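Local coordinates for protein tetraacyldisaccharide 4'-kinase (Aquifex aeolicus, PDB 4EHX) that transfers the gamma-phosphate of ATP to the 4'-position of a tetraacyldisaccharide 1-phosphate, giving lipid IVA, a late step in building lipid A, at residues 6-10 and 163-167; 42-46 and 169-174; 67-73 and 111-117; 140-144 and 178-182; 155-161 and 191-195. All blocks are in the same frame, centred on the assembly; numbering follows the deposited sequence.

Interaction 1 (6-10 and 163-167)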
# COMPACT_ATOMS: atom_id res chain seq x y z
N LEU A 6 -6.25 26.84 -6.99
CA LEU A 6 -6.49 25.48 -7.47
C LEU A 6 -7.95 25.03 -7.39
O LEU A 6 -8.34 24.04 -8.01
CB LEU A 6 -5.62 24.49 -6.72
CG LEU A 6 -4.13 24.62 -7.01
CD1 LEU A 6 -3.35 23.60 -6.22
CD2 LEU A 6 -3.87 24.47 -8.51
N LEU A 7 -8.76 25.75 -6.63
CA LEU A 7 -10.15 25.36 -6.42
C LEU A 7 -10.99 25.20 -7.70
O LEU A 7 -11.87 24.34 -7.76
CB LEU A 7 -10.84 26.34 -5.48
CG LEU A 7 -10.54 26.15 -3.99
CD1 LEU A 7 -10.91 27.41 -3.22
CD2 LEU A 7 -11.27 24.94 -3.45
N PRO A 8 -10.75 26.06 -8.72
CA PRO A 8 -11.50 25.90 -9.97
C PRO A 8 -11.30 24.52 -10.58
O PRO A 8 -12.24 23.94 -11.13
CB PRO A 8 -10.89 26.97 -10.88
CG PRO A 8 -10.46 28.04 -9.93
CD PRO A 8 -9.94 27.28 -8.73
N PHE A 9 -10.08 24.01 -10.49
CA PHE A 9 -9.78 22.68 -10.99
C PHE A 9 -10.49 21.63 -10.16
O PHE A 9 -10.97 20.64 -10.70
CB PHE A 9 -8.26 22.45 -11.02
CG PHE A 9 -7.54 23.36 -11.97
CD1 PHE A 9 -7.61 23.14 -13.34
CD2 PHE A 9 -6.82 24.45 -11.50
CE1 PHE A 9 -6.95 23.99 -14.23
CE2 PHE A 9 -6.16 25.30 -12.38
CZ PHE A 9 -6.23 25.06 -13.75
N SER A 10 -10.57 21.85 -8.85
CA SER A 10 -11.29 20.93 -7.96
C SER A 10 -12.77 20.82 -8.31
O SER A 10 -13.32 19.73 -8.32
CB SER A 10 -11.14 21.36 -6.51
OG SER A 10 -9.80 21.21 -6.08
N ARG A 163 -10.04 17.96 0.87
CA ARG A 163 -10.78 18.43 -0.29
C ARG A 163 -10.34 17.68 -1.54
O ARG A 163 -9.26 17.09 -1.58
CB ARG A 163 -10.56 19.93 -0.50
CG ARG A 163 -11.10 20.81 0.62
CD ARG A 163 -10.71 22.26 0.41
NE ARG A 163 -9.26 22.43 0.36
CZ ARG A 163 -8.63 23.60 0.33
NH1 ARG A 163 -9.32 24.73 0.36
NH2 ARG A 163 -7.30 23.64 0.28
N LEU A 164 -11.17 17.71 -2.58
CA LEU A 164 -10.81 17.10 -3.85
C LEU A 164 -9.54 17.71 -4.44
O LEU A 164 -9.32 18.91 -4.35
CB LEU A 164 -11.95 17.25 -4.87
CG LEU A 164 -13.06 16.21 -4.71
CD1 LEU A 164 -14.32 16.63 -5.45
CD2 LEU A 164 -12.57 14.86 -5.19
N LEU A 165 -8.71 16.85 -5.04
CA LEU A 165 -7.64 17.27 -5.94
C LEU A 165 -8.14 18.28 -6.96
O LEU A 165 -9.28 18.16 -7.42
CB LEU A 165 -7.12 16.06 -6.72
CG LEU A 165 -6.37 14.98 -5.95
CD1 LEU A 165 -6.33 13.69 -6.75
CD2 LEU A 165 -4.96 15.47 -5.64
N PRO A 166 -7.29 19.24 -7.35
CA PRO A 166 -5.93 19.42 -6.83
C PRO A 166 -5.85 20.32 -5.60
O PRO A 166 -4.77 20.43 -5.01
CB PRO A 166 -5.20 20.07 -8.00
CG PRO A 166 -6.25 20.85 -8.69
CD PRO A 166 -7.54 20.08 -8.53
N ALA A 167 -6.94 20.97 -5.21
CA ALA A 167 -6.91 21.83 -4.02
C ALA A 167 -6.56 21.02 -2.76
O ALA A 167 -5.82 21.49 -1.90
CB ALA A 167 -8.22 22.57 -3.83
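Leu6, Leu7, Phe9 and Ser10 pack against Pro166 and Ala167 in a mixed contact, one hydrogen bond set among aliphatic groups, where the start of helix 7-25 meets the loop that runs from helix 157-160 to strand 182-186. Ser10 supplies the polar part: its OG donates to Leu164 O at 2.9 Å, reaching that oxygen from above the carbonyl plane, 45° out of it. The same hydroxyl sits close to the methyl of Ala167, with OG and CB 3.1 Å apart. Ser10 CA also makes a CA-H...O contact of 3.5 Å with Leu165 O, which brings the helix backbone right up to the loop. The peptide between Leu165 and Pro166 is cis, a sharp kink that presents the proline ring to the helix; CG and CD of Pro166 both lie 3.5 Å from Phe9 CB. With CG anti to its carbonyl carbon (chi1 -64°), Phe9 swings its ring off past the proline, and the ring is exposed. This is a loop folded over the first turn of the N-terminal helix of a kinase that works at the membrane interface, where the helix may contribute. Leu6 lies along Pro166 and Ala167, its CB 4.3 Å from Ala167 CB and its CD1 3.7 Å from Pro166 O. Leu7 extends CD2 to 3.9 Å from Ala167 CB. Arg163 folds back within its own loop, where its NH2 makes a weak hydrogen bond to Ala167 O, while the buried Leu164 side chain packs on Tyr13 and Glu14 of helix 7-25.

Interaction 2 (42-46 and 169-174)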
# COMPACT_ATOMS: atom_id res chain seq x y z
N GLY A 42 -8.34 -0.15 -0.51
CA GLY A 42 -8.19 1.13 -1.14
C GLY A 42 -8.35 2.30 -0.19
O GLY A 42 -8.60 2.13 1.01
N ASN A 43 -8.21 3.49 -0.73
CA ASN A 43 -8.47 4.69 0.05
C ASN A 43 -8.94 5.83 -0.84
O ASN A 43 -9.08 5.68 -2.06
CB ASN A 43 -7.26 5.06 0.91
CG ASN A 43 -6.24 5.85 0.14
OD1 ASN A 43 -5.96 5.53 -1.02
ND2 ASN A 43 -5.70 6.88 0.76
N LEU A 44 -9.21 6.97 -0.22
CA LEU A 44 -9.81 8.08 -0.95
C LEU A 44 -8.79 9.12 -1.35
O LEU A 44 -9.06 9.95 -2.21
CB LEU A 44 -10.90 8.75 -0.09
CG LEU A 44 -12.19 7.96 0.13
CD1 LEU A 44 -13.20 8.82 0.87
CD2 LEU A 44 -12.75 7.52 -1.20
N SER A 45 -7.61 9.10 -0.73
CA SER A 45 -6.68 10.20 -0.91
C SER A 45 -5.31 9.78 -1.42
O SER A 45 -4.89 8.63 -1.26
CB SER A 45 -6.49 10.94 0.42
OG SER A 45 -6.09 10.04 1.43
N VAL A 46 -4.61 10.73 -2.03
CA VAL A 46 -3.19 10.58 -2.27
C VAL A 46 -2.47 10.87 -0.95
O VAL A 46 -3.01 11.56 -0.08
CB VAL A 46 -2.71 11.53 -3.37
CG1 VAL A 46 -3.51 11.29 -4.63
CG2 VAL A 46 -2.85 12.98 -2.92
N ASN A 169 -6.28 16.57 -1.22
CA ASN A 169 -5.72 15.27 -1.56
C ASN A 169 -6.74 14.20 -1.93
O ASN A 169 -6.36 13.07 -2.23
CB ASN A 169 -4.84 14.75 -0.42
CG ASN A 169 -3.74 15.70 -0.06
OD1 ASN A 169 -2.79 15.89 -0.82
ND2 ASN A 169 -3.86 16.33 1.11
N LEU A 170 -8.02 14.53 -1.90
CA LEU A 170 -9.03 13.51 -2.17
C LEU A 170 -9.12 13.15 -3.65
O LEU A 170 -9.19 14.03 -4.53
CB LEU A 170 -10.40 13.94 -1.64
CG LEU A 170 -10.52 14.08 -0.12
CD1 LEU A 170 -11.93 14.53 0.27
CD2 LEU A 170 -10.15 12.77 0.57
N ARG A 171 -9.11 11.85 -3.95
CA ARG A 171 -9.29 11.38 -5.32
C ARG A 171 -10.77 11.36 -5.68
O ARG A 171 -11.12 11.40 -6.86
CB ARG A 171 -8.67 9.99 -5.51
CG ARG A 171 -7.14 10.02 -5.59
CD ARG A 171 -6.56 8.66 -5.96
NE ARG A 171 -6.63 7.71 -4.85
CZ ARG A 171 -6.08 6.50 -4.87
NH1 ARG A 171 -5.42 6.08 -5.94
NH2 ARG A 171 -6.20 5.70 -3.81
N GLU A 172 -11.63 11.24 -4.66
CA GLU A 172 -13.09 11.21 -4.82
C GLU A 172 -13.72 11.90 -3.63
O GLU A 172 -13.14 11.90 -2.53
CB GLU A 172 -13.63 9.78 -4.79
CG GLU A 172 -13.00 8.82 -5.71
CD GLU A 172 -13.77 7.52 -5.73
OE1 GLU A 172 -13.27 6.52 -5.15
OE2 GLU A 172 -14.88 7.50 -6.30
N PRO A 173 -14.94 12.44 -3.81
CA PRO A 173 -15.69 13.09 -2.74
C PRO A 173 -15.96 12.12 -1.62
O PRO A 173 -16.10 10.92 -1.86
CB PRO A 173 -17.01 13.46 -3.41
CG PRO A 173 -16.69 13.56 -4.86
CD PRO A 173 -15.62 12.55 -5.12
N LEU A 174 -16.05 12.64 -0.39
CA LEU A 174 -16.29 11.80 0.78
C LEU A 174 -17.61 11.02 0.72
O LEU A 174 -17.74 9.99 1.38
CB LEU A 174 -16.24 12.66 2.05
CG LEU A 174 -14.89 13.29 2.43
CD1 LEU A 174 -15.06 14.25 3.62
CD2 LEU A 174 -13.84 12.22 2.75
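Asn43 and Arg171 meet at about a right angle, amide and guanidinium planes 59° apart. Asn43 holds CG between its backbone N and carbonyl carbon (chi1 83°), which turns OD1 to Arg171 NH2 at 2.8 Å, a weak bond because it is strongly bent, and sends ND2 to Ser45 O at 2.8 Å; one amide thus pins its own loop and touches the partner. The arginine chain bends at chi3 (-74°) to bring NH2 back toward Asn43, and the stronger partner of NH2 is Asp139, in a salt bridge. Arg171 NE is buried without a partner in the model. Two backbone bonds, Arg171 N to Leu44 O at 2.6 Å and Val46 N to Asn169 O at 2.9 Å, make a single bridge between Ser45 and Leu170. Leu44 branches among three side chains: CB meets Leu170 CD2, CD1 meets Leu174 CD2 at 3.9 Å, and CD2 faces Glu172 OE1, an oxygen held by Gln142. Val46 lays CG1 4.0 Å from Arg171 CG and crosses Asn169, with Val46 CG2 3.6 Å from Asn169 OD1. Ser45 keeps OG bonded to Asp159. Strand 38-43 followed by this turn is the entry to a P-loop, the ATP-binding element of the kinase fold; Ser45 and Val46 open the predicted nucleotide site, and the 169-174 loop lies against it, bonded through Leu44 O and Val46 N.

Interaction 3 (67-73 and 111-117)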
# COMPACT_ATOMS: atom_id res chain seq x y z
N VAL A 67 -2.94 -16.84 -2.56
CA VAL A 67 -3.30 -15.42 -2.71
C VAL A 67 -2.54 -14.78 -3.87
O VAL A 67 -1.34 -15.03 -4.07
CB VAL A 67 -2.95 -14.65 -1.41
CG1 VAL A 67 -3.20 -13.13 -1.57
CG2 VAL A 67 -3.70 -15.24 -0.21
N CYS A 68 -3.22 -13.93 -4.63
CA CYS A 68 -2.56 -13.14 -5.65
C CYS A 68 -2.96 -11.69 -5.50
O CYS A 68 -4.15 -11.38 -5.44
CB CYS A 68 -2.91 -13.65 -7.05
SG CYS A 68 -2.06 -12.79 -8.39
N ILE A 69 -1.97 -10.81 -5.46
CA ILE A 69 -2.24 -9.37 -5.45
C ILE A 69 -2.38 -8.88 -6.89
O ILE A 69 -1.57 -9.22 -7.73
CB ILE A 69 -1.07 -8.58 -4.84
CG1 ILE A 69 -0.69 -9.14 -3.46
CG2 ILE A 69 -1.39 -7.06 -4.82
CD1 ILE A 69 -1.79 -9.12 -2.46
N LEU A 70 -3.41 -8.08 -7.16
CA LEU A 70 -3.54 -7.43 -8.46
C LEU A 70 -3.22 -5.97 -8.25
O LEU A 70 -3.99 -5.24 -7.61
CB LEU A 70 -4.98 -7.57 -9.03
CG LEU A 70 -5.49 -9.00 -9.22
CD1 LEU A 70 -6.93 -8.99 -9.79
CD2 LEU A 70 -4.54 -9.76 -10.17
N SER A 71 -2.05 -5.58 -8.75
CA SER A 71 -1.54 -4.22 -8.59
C SER A 71 -1.61 -3.46 -9.92
O SER A 71 -1.54 -4.07 -10.99
CB SER A 71 -0.10 -4.31 -8.08
OG SER A 71 0.31 -3.12 -7.45
N ARG A 72 -1.72 -2.13 -9.85
CA ARG A 72 -1.79 -1.30 -11.05
C ARG A 72 -0.50 -1.28 -11.83
O ARG A 72 -0.51 -1.42 -13.06
CB ARG A 72 -2.17 0.14 -10.71
CG ARG A 72 -2.45 1.00 -11.94
CD ARG A 72 -2.93 2.39 -11.56
NE ARG A 72 -3.35 3.16 -12.73
CZ ARG A 72 -3.85 4.40 -12.67
NH1 ARG A 72 -4.21 5.02 -13.79
NH2 ARG A 72 -4.00 5.01 -11.51
N GLY A 73 0.61 -1.08 -11.12
CA GLY A 73 1.89 -0.87 -11.77
C GLY A 73 1.84 0.33 -12.70
O GLY A 73 2.08 0.21 -13.89
N VAL A 111 3.11 -14.90 -1.52
CA VAL A 111 1.96 -14.41 -2.29
C VAL A 111 2.37 -14.05 -3.72
O VAL A 111 3.47 -13.56 -3.93
CB VAL A 111 1.36 -13.18 -1.60
CG1 VAL A 111 0.25 -12.60 -2.41
CG2 VAL A 111 0.87 -13.55 -0.19
N SER A 112 1.50 -14.30 -4.69
CA SER A 112 1.77 -13.87 -6.06
C SER A 112 1.40 -12.39 -6.26
O SER A 112 0.55 -11.86 -5.56
CB SER A 112 1.02 -14.74 -7.08
OG SER A 112 1.45 -16.09 -7.02
N VAL A 113 2.07 -11.74 -7.20
CA VAL A 113 1.79 -10.34 -7.53
C VAL A 113 1.74 -10.20 -9.04
O VAL A 113 2.64 -10.64 -9.77
CB VAL A 113 2.86 -9.38 -6.98
CG1 VAL A 113 2.57 -7.93 -7.42
CG2 VAL A 113 2.92 -9.48 -5.46
N VAL A 114 0.66 -9.59 -9.51
CA VAL A 114 0.49 -9.34 -10.94
C VAL A 114 0.23 -7.85 -11.13
O VAL A 114 -0.55 -7.24 -10.40
CB VAL A 114 -0.69 -10.19 -11.50
CG1 VAL A 114 -1.11 -9.69 -12.88
CG2 VAL A 114 -0.29 -11.68 -11.53
N ALA A 115 0.94 -7.25 -12.10
CA ALA A 115 0.77 -5.85 -12.42
C ALA A 115 -0.02 -5.73 -13.72
O ALA A 115 0.35 -6.32 -14.74
CB ALA A 115 2.13 -5.15 -12.55
N SER A 116 -1.11 -4.98 -13.68
CA SER A 116 -1.93 -4.79 -14.85
C SER A 116 -2.84 -3.60 -14.59
O SER A 116 -3.54 -3.58 -13.59
CB SER A 116 -2.76 -6.06 -15.08
OG SER A 116 -3.44 -6.01 -16.31
N GLU A 117 -2.80 -2.61 -15.47
CA GLU A 117 -3.72 -1.47 -15.37
C GLU A 117 -5.17 -1.96 -15.28
O GLU A 117 -5.96 -1.51 -14.43
CB GLU A 117 -3.56 -0.60 -16.61
CG GLU A 117 -4.32 0.71 -16.57
CD GLU A 117 -3.60 1.77 -15.76
OE1 GLU A 117 -2.37 1.66 -15.60
OE2 GLU A 117 -4.28 2.71 -15.29
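Glu117 OE2 is gripped side-on by Arg72, taking hydrogen bonds from NE and NH1 at 2.8 Å each in a salt bridge. NH1 meets the syn lone pair, whereas NE comes from above the carboxylate plane, 39° out of it; the two flat groups stand 66° apart. An extended Arg72 chain runs alongside Glu117, whose bend at chi2 turns the carboxylate in to the guanidinium edge. Arg72 NE also makes a long, weak ion pair with the sulfonate of a bound buffer molecule, probably from the crystallisation liquor, consistent with some attraction for an anion here. Upstream, strands 67-71 and 112-116 run parallel, their axes 23° apart, as neighbours in the central sheet of a P-loop kinase fold, with strand 134-138 on the far side of 67-71. Their backbones are linked by five hydrogen bonds, from Ser112 N to Val67 O through to Ser116 N to Ser71 O; Ile69 N to Ser112 O, at 2.7 Å, is the shortest. On one face Cys68 SG touches Val114 CG2 at 3.8 Å, and Leu70 lies beside Val114 pointing the same way; helix 119-130 packs on Cys68, Ser112 and Val114. On the other face Ile69 CB meets Val113 CG2 at 4.1 Å, and Ile69 CG1 reaches back to Val111 CG1 at 3.7 Å. Val111 CG1 also packs 3.6 Å from Val67 CG1 at the strand starts.

Interaction 4 (140-144 and 178-182)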
# COMPACT_ATOMS: atom_id res chain seq x y z
N GLY A 140 -7.58 -0.59 -4.99
CA GLY A 140 -8.60 -0.96 -5.94
C GLY A 140 -9.94 -0.26 -5.75
O GLY A 140 -10.88 -0.57 -6.47
N PHE A 141 -10.03 0.67 -4.80
CA PHE A 141 -11.35 1.32 -4.52
C PHE A 141 -11.97 2.03 -5.74
O PHE A 141 -13.19 1.97 -5.96
CB PHE A 141 -11.25 2.30 -3.34
CG PHE A 141 -12.59 2.73 -2.79
CD1 PHE A 141 -13.36 1.86 -2.01
CD2 PHE A 141 -13.07 4.01 -3.02
CE1 PHE A 141 -14.60 2.27 -1.49
CE2 PHE A 141 -14.30 4.44 -2.49
CZ PHE A 141 -15.07 3.56 -1.73
N GLN A 142 -11.14 2.71 -6.52
CA GLN A 142 -11.61 3.43 -7.71
C GLN A 142 -11.79 2.53 -8.95
O GLN A 142 -12.38 2.96 -9.96
CB GLN A 142 -10.63 4.56 -8.06
CG GLN A 142 -10.68 5.75 -7.10
CD GLN A 142 -10.01 5.47 -5.76
OE1 GLN A 142 -8.95 4.83 -5.70
NE2 GLN A 142 -10.61 5.96 -4.69
N HIS A 143 -11.27 1.31 -8.91
CA HIS A 143 -11.31 0.45 -10.10
C HIS A 143 -12.64 -0.30 -10.22
O HIS A 143 -12.69 -1.53 -10.11
CB HIS A 143 -10.12 -0.53 -10.11
CG HIS A 143 -9.85 -1.12 -11.47
ND1 HIS A 143 -9.22 -0.40 -12.47
CD2 HIS A 143 -10.13 -2.33 -11.99
CE1 HIS A 143 -9.13 -1.15 -13.55
NE2 HIS A 143 -9.68 -2.33 -13.29
N ARG A 144 -13.72 0.45 -10.45
CA ARG A 144 -15.07 -0.08 -10.29
C ARG A 144 -15.45 -1.09 -11.36
O ARG A 144 -16.39 -1.87 -11.19
CB ARG A 144 -16.09 1.05 -10.23
CG ARG A 144 -15.88 1.97 -9.03
CD ARG A 144 -17.02 2.98 -8.87
NE ARG A 144 -18.30 2.35 -8.51
CZ ARG A 144 -19.44 3.02 -8.36
NH1 ARG A 144 -19.47 4.34 -8.53
NH2 ARG A 144 -20.56 2.37 -8.06
N ARG A 178 -19.79 5.59 0.92
CA ARG A 178 -20.91 4.67 0.82
C ARG A 178 -20.62 3.36 0.05
O ARG A 178 -21.31 2.36 0.26
CB ARG A 178 -22.15 5.37 0.22
CG ARG A 178 -22.03 5.73 -1.26
CD ARG A 178 -23.23 6.61 -1.67
NE ARG A 178 -23.12 7.08 -3.05
CZ ARG A 178 -23.78 8.14 -3.53
NH1 ARG A 178 -24.58 8.84 -2.73
NH2 ARG A 178 -23.63 8.50 -4.80
N ARG A 179 -19.64 3.38 -0.85
CA ARG A 179 -19.29 2.16 -1.61
C ARG A 179 -18.59 1.09 -0.77
O ARG A 179 -18.55 -0.07 -1.16
CB ARG A 179 -18.43 2.46 -2.83
CG ARG A 179 -19.01 3.50 -3.77
CD ARG A 179 -18.47 3.31 -5.19
NE ARG A 179 -17.00 3.31 -5.31
CZ ARG A 179 -16.25 4.39 -5.55
NH1 ARG A 179 -16.80 5.59 -5.66
NH2 ARG A 179 -14.93 4.27 -5.69
N ALA A 180 -18.03 1.48 0.37
CA ALA A 180 -17.31 0.53 1.22
C ALA A 180 -18.20 -0.53 1.84
O ALA A 180 -19.32 -0.24 2.25
CB ALA A 180 -16.53 1.28 2.33
N ASP A 181 -17.70 -1.76 1.91
CA ASP A 181 -18.34 -2.79 2.73
C ASP A 181 -17.82 -2.73 4.15
O ASP A 181 -18.50 -3.15 5.09
CB ASP A 181 -18.05 -4.18 2.17
CG ASP A 181 -18.69 -4.40 0.83
OD1 ASP A 181 -19.88 -4.06 0.67
OD2 ASP A 181 -17.98 -4.91 -0.06
N ALA A 182 -16.58 -2.27 4.29
CA ALA A 182 -15.94 -2.21 5.60
C ALA A 182 -15.01 -1.00 5.60
O ALA A 182 -14.40 -0.68 4.57
CB ALA A 182 -15.14 -3.48 5.88
O HOH W 1 -15.49 0.94 -4.90
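Arg179 is clamped between Phe141 and Arg144, and the groups on both its faces carry the contact. On one side its guanidinium lies flat on the phenyl ring, a cation-pi arrangement with centres 4.3 Å apart and planes 24° from parallel; Arg179 NH2 comes within 3.3 Å of Phe141 CE2. The opposite face receives Arg144 CD. The second arginine is shifted along the chain of the first, so that its own guanidinium rests over Arg179 CD, with Arg144 CZ and Arg179 CD 3.3 Å apart. The two guanidinium planes are nearly parallel, 5° apart, with the NE atoms of Arg144 and Arg179 at 3.6 Å. Arg179 reaches this slot by bending at chi3 (-55°).
Hydrogen bonding fixes the turn of the group. Arg179 NH2 donates to Phe141 O at 2.9 Å, lying above the carbonyl plane, with the oxygen in the guanidinium plane. A water donates to the same carbonyl at 2.7 Å and accepts from Arg179 NE at 2.8 Å, so two adjacent guanidinium nitrogens are tied to one oxygen, one of them through solvent.
Apolar packing is slight: Ala180 CB sits beside Phe141 CE1. Phe141 itself is in the type I turn Gly140 to His143 that follows strand 134-138.
The closeness of two positive groups is matched by acids: Arg144 NH2 pairs with Asp25, and Arg179 NH1 with Glu172 and Glu176. The like-charge repulsion is probably eased by these acids and by the aromatic face.

Interaction 5 (155-161 and 191-195)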
# COMPACT_ATOMS: atom_id res chain seq x y z
N LEU A 155 -9.50 4.88 5.83
CA LEU A 155 -9.73 6.30 6.06
C LEU A 155 -8.85 6.79 7.19
O LEU A 155 -8.84 6.18 8.26
CB LEU A 155 -11.18 6.53 6.51
CG LEU A 155 -12.34 6.80 5.56
CD1 LEU A 155 -13.54 7.13 6.43
CD2 LEU A 155 -12.05 7.94 4.58
N LYS A 156 -8.14 7.89 6.98
CA LYS A 156 -7.47 8.55 8.11
C LYS A 156 -8.19 9.83 8.51
O LYS A 156 -8.93 10.42 7.72
CB LYS A 156 -6.00 8.83 7.80
CG LYS A 156 -5.79 9.75 6.64
CD LYS A 156 -4.33 9.82 6.26
CE LYS A 156 -4.16 10.59 4.97
NZ LYS A 156 -2.74 10.59 4.54
N LYS A 157 -7.98 10.26 9.75
CA LYS A 157 -8.70 11.43 10.25
C LYS A 157 -8.55 12.61 9.28
O LYS A 157 -9.51 13.32 9.01
CB LYS A 157 -8.23 11.81 11.66
CG LYS A 157 -9.02 12.97 12.29
CD LYS A 157 -8.46 13.32 13.66
CE LYS A 157 -9.24 14.44 14.33
NZ LYS A 157 -8.63 14.82 15.64
N LYS A 158 -7.34 12.81 8.76
CA LYS A 158 -7.07 13.91 7.83
C LYS A 158 -8.01 13.90 6.60
O LYS A 158 -8.38 14.97 6.09
CB LYS A 158 -5.62 13.84 7.36
CG LYS A 158 -5.16 15.05 6.55
CD LYS A 158 -3.79 14.79 5.95
CE LYS A 158 -3.29 15.99 5.15
NZ LYS A 158 -1.99 15.69 4.48
N ASP A 159 -8.36 12.71 6.13
CA ASP A 159 -9.25 12.57 4.96
C ASP A 159 -10.59 13.27 5.18
O ASP A 159 -11.13 13.89 4.26
CB ASP A 159 -9.52 11.10 4.64
CG ASP A 159 -8.29 10.37 4.13
OD1 ASP A 159 -7.41 11.02 3.52
OD2 ASP A 159 -8.20 9.13 4.31
N LEU A 160 -11.13 13.15 6.39
CA LEU A 160 -12.46 13.70 6.70
C LEU A 160 -12.49 15.23 6.63
O LEU A 160 -13.56 15.83 6.52
CB LEU A 160 -12.92 13.24 8.08
CG LEU A 160 -13.13 11.74 8.28
CD1 LEU A 160 -13.52 11.45 9.71
CD2 LEU A 160 -14.19 11.22 7.32
N LYS A 161 -11.32 15.85 6.70
CA LYS A 161 -11.24 17.30 6.66
C LYS A 161 -10.70 17.81 5.32
O LYS A 161 -10.53 19.00 5.14
CB LYS A 161 -10.34 17.81 7.79
CG LYS A 161 -10.76 17.32 9.17
CD LYS A 161 -9.73 17.68 10.25
CE LYS A 161 -8.47 16.84 10.11
NZ LYS A 161 -7.58 16.97 11.30
N GLU A 191 -3.07 9.82 15.24
CA GLU A 191 -4.22 10.70 15.07
C GLU A 191 -5.47 9.87 15.28
O GLU A 191 -6.23 9.62 14.33
CB GLU A 191 -4.30 11.41 13.72
CG GLU A 191 -3.61 12.76 13.68
CD GLU A 191 -4.13 13.64 12.56
OE1 GLU A 191 -3.32 14.12 11.74
OE2 GLU A 191 -5.36 13.85 12.50
N PRO A 192 -5.72 9.46 16.53
CA PRO A 192 -6.85 8.58 16.83
C PRO A 192 -8.15 9.29 16.51
O PRO A 192 -8.25 10.50 16.71
CB PRO A 192 -6.76 8.38 18.35
CG PRO A 192 -5.42 8.91 18.76
CD PRO A 192 -5.03 9.93 17.74
N PHE A 193 -9.14 8.54 16.05
CA PHE A 193 -10.45 9.13 15.81
C PHE A 193 -11.53 8.08 15.70
O PHE A 193 -11.23 6.90 15.52
CB PHE A 193 -10.44 10.01 14.54
CG PHE A 193 -10.38 9.23 13.24
CD1 PHE A 193 -9.21 8.60 12.84
CD2 PHE A 193 -11.49 9.15 12.41
CE1 PHE A 193 -9.15 7.89 11.64
CE2 PHE A 193 -11.45 8.45 11.20
CZ PHE A 193 -10.27 7.83 10.81
N GLU A 194 -12.77 8.52 15.80
CA GLU A 194 -13.92 7.64 15.63
C GLU A 194 -14.69 8.10 14.41
O GLU A 194 -14.67 9.27 14.05
CB GLU A 194 -14.83 7.72 16.86
CG GLU A 194 -14.11 7.48 18.19
CD GLU A 194 -13.91 6.01 18.50
OE1 GLU A 194 -14.47 5.16 17.76
OE2 GLU A 194 -13.20 5.70 19.48
N PHE A 195 -15.38 7.17 13.76
CA PHE A 195 -16.20 7.52 12.62
C PHE A 195 -17.30 6.49 12.44
O PHE A 195 -17.03 5.35 12.05
CB PHE A 195 -15.34 7.61 11.37
CG PHE A 195 -16.07 8.11 10.16
CD1 PHE A 195 -16.71 9.34 10.19
CD2 PHE A 195 -16.10 7.37 8.99
CE1 PHE A 195 -17.38 9.81 9.07
CE2 PHE A 195 -16.76 7.84 7.87
CZ PHE A 195 -17.41 9.06 7.91
O HOH W 2 -5.86 9.21 11.62
O HOH W 3 -6.51 12.80 16.85
O HOH W 4 -10.28 12.35 17.17
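Phe193 lays its ring face against Lys157 at the start of helix 157-160: Lys157 CA stands over the ring centre, and CB makes a CH-pi contact, 3.9 Å from the centroid. The aromatic group fits there because Phe193 CG sits between its backbone N and carbonyl carbon (chi1 73°), which turns the ring back against the lysine. Its CZ edge points at Leu155 O, 3.4 Å away, and Leu160 CD1 closes another side at 3.9 Å from Phe193 CE2. Phe195 is the second bump. Leu160 CD2 lies over one face of that ring in a CH-pi contact, 4.0 Å from the centroid, while Leu155 CD1 approaches Phe195 CE2 at 3.6 Å. Leu160 CD1 touches both rings, whereas CD2 meets Phe195 alone. These two phenylalanines of the 191-195 loop fill the hollow where strand 150-156 passes into a short, weakly bonded helix, beside strand 182-186, whose Leu185 touches both rings.
The rim is wetter. The extended Lys157 chain runs out past Glu191, crossing it at about a right angle with Lys157 CD 3.4 Å from Glu191 OE2. One water bridges Lys157 N and Glu191 O, and two more link Lys157 NZ to Pro192 O, one of them weakly held by NZ. Lys161 NZ faces Glu191 OE2 at 4.0 Å, beyond salt-bridge range.
No direct hydrogen bond joins the segments, so the contact relies on aromatic and aliphatic packing inside and on water bridges outside; the lysine ammonium groups near Glu191 probably add only a diffuse attraction.

The 163-174 loop links interactions 1 and 2, centres 12 Å apart, through probable hydrogen bonds of 2.9 Å from Leu170 N to Arg163 O and from Leu165 N to Leu170 O. Interaction 2, which carries Ser45 and Val46 of the predicted ATP site, is the hub. It meets interaction 5 where Ser45 OG lies 2.7 Å from Asp159 OD1, and interaction 4 through the salt bridge from Glu172 OE2 to Arg179 NH1 at 2.8 Å. Interaction 3 lies deeper in the core, its centre about 21 Å from that of interaction 2, and touches interaction 4 where Glu117 O packs on His143 CE1. Bound buffer hydrogen-bonds His143 and makes the weak ion pair with Arg72.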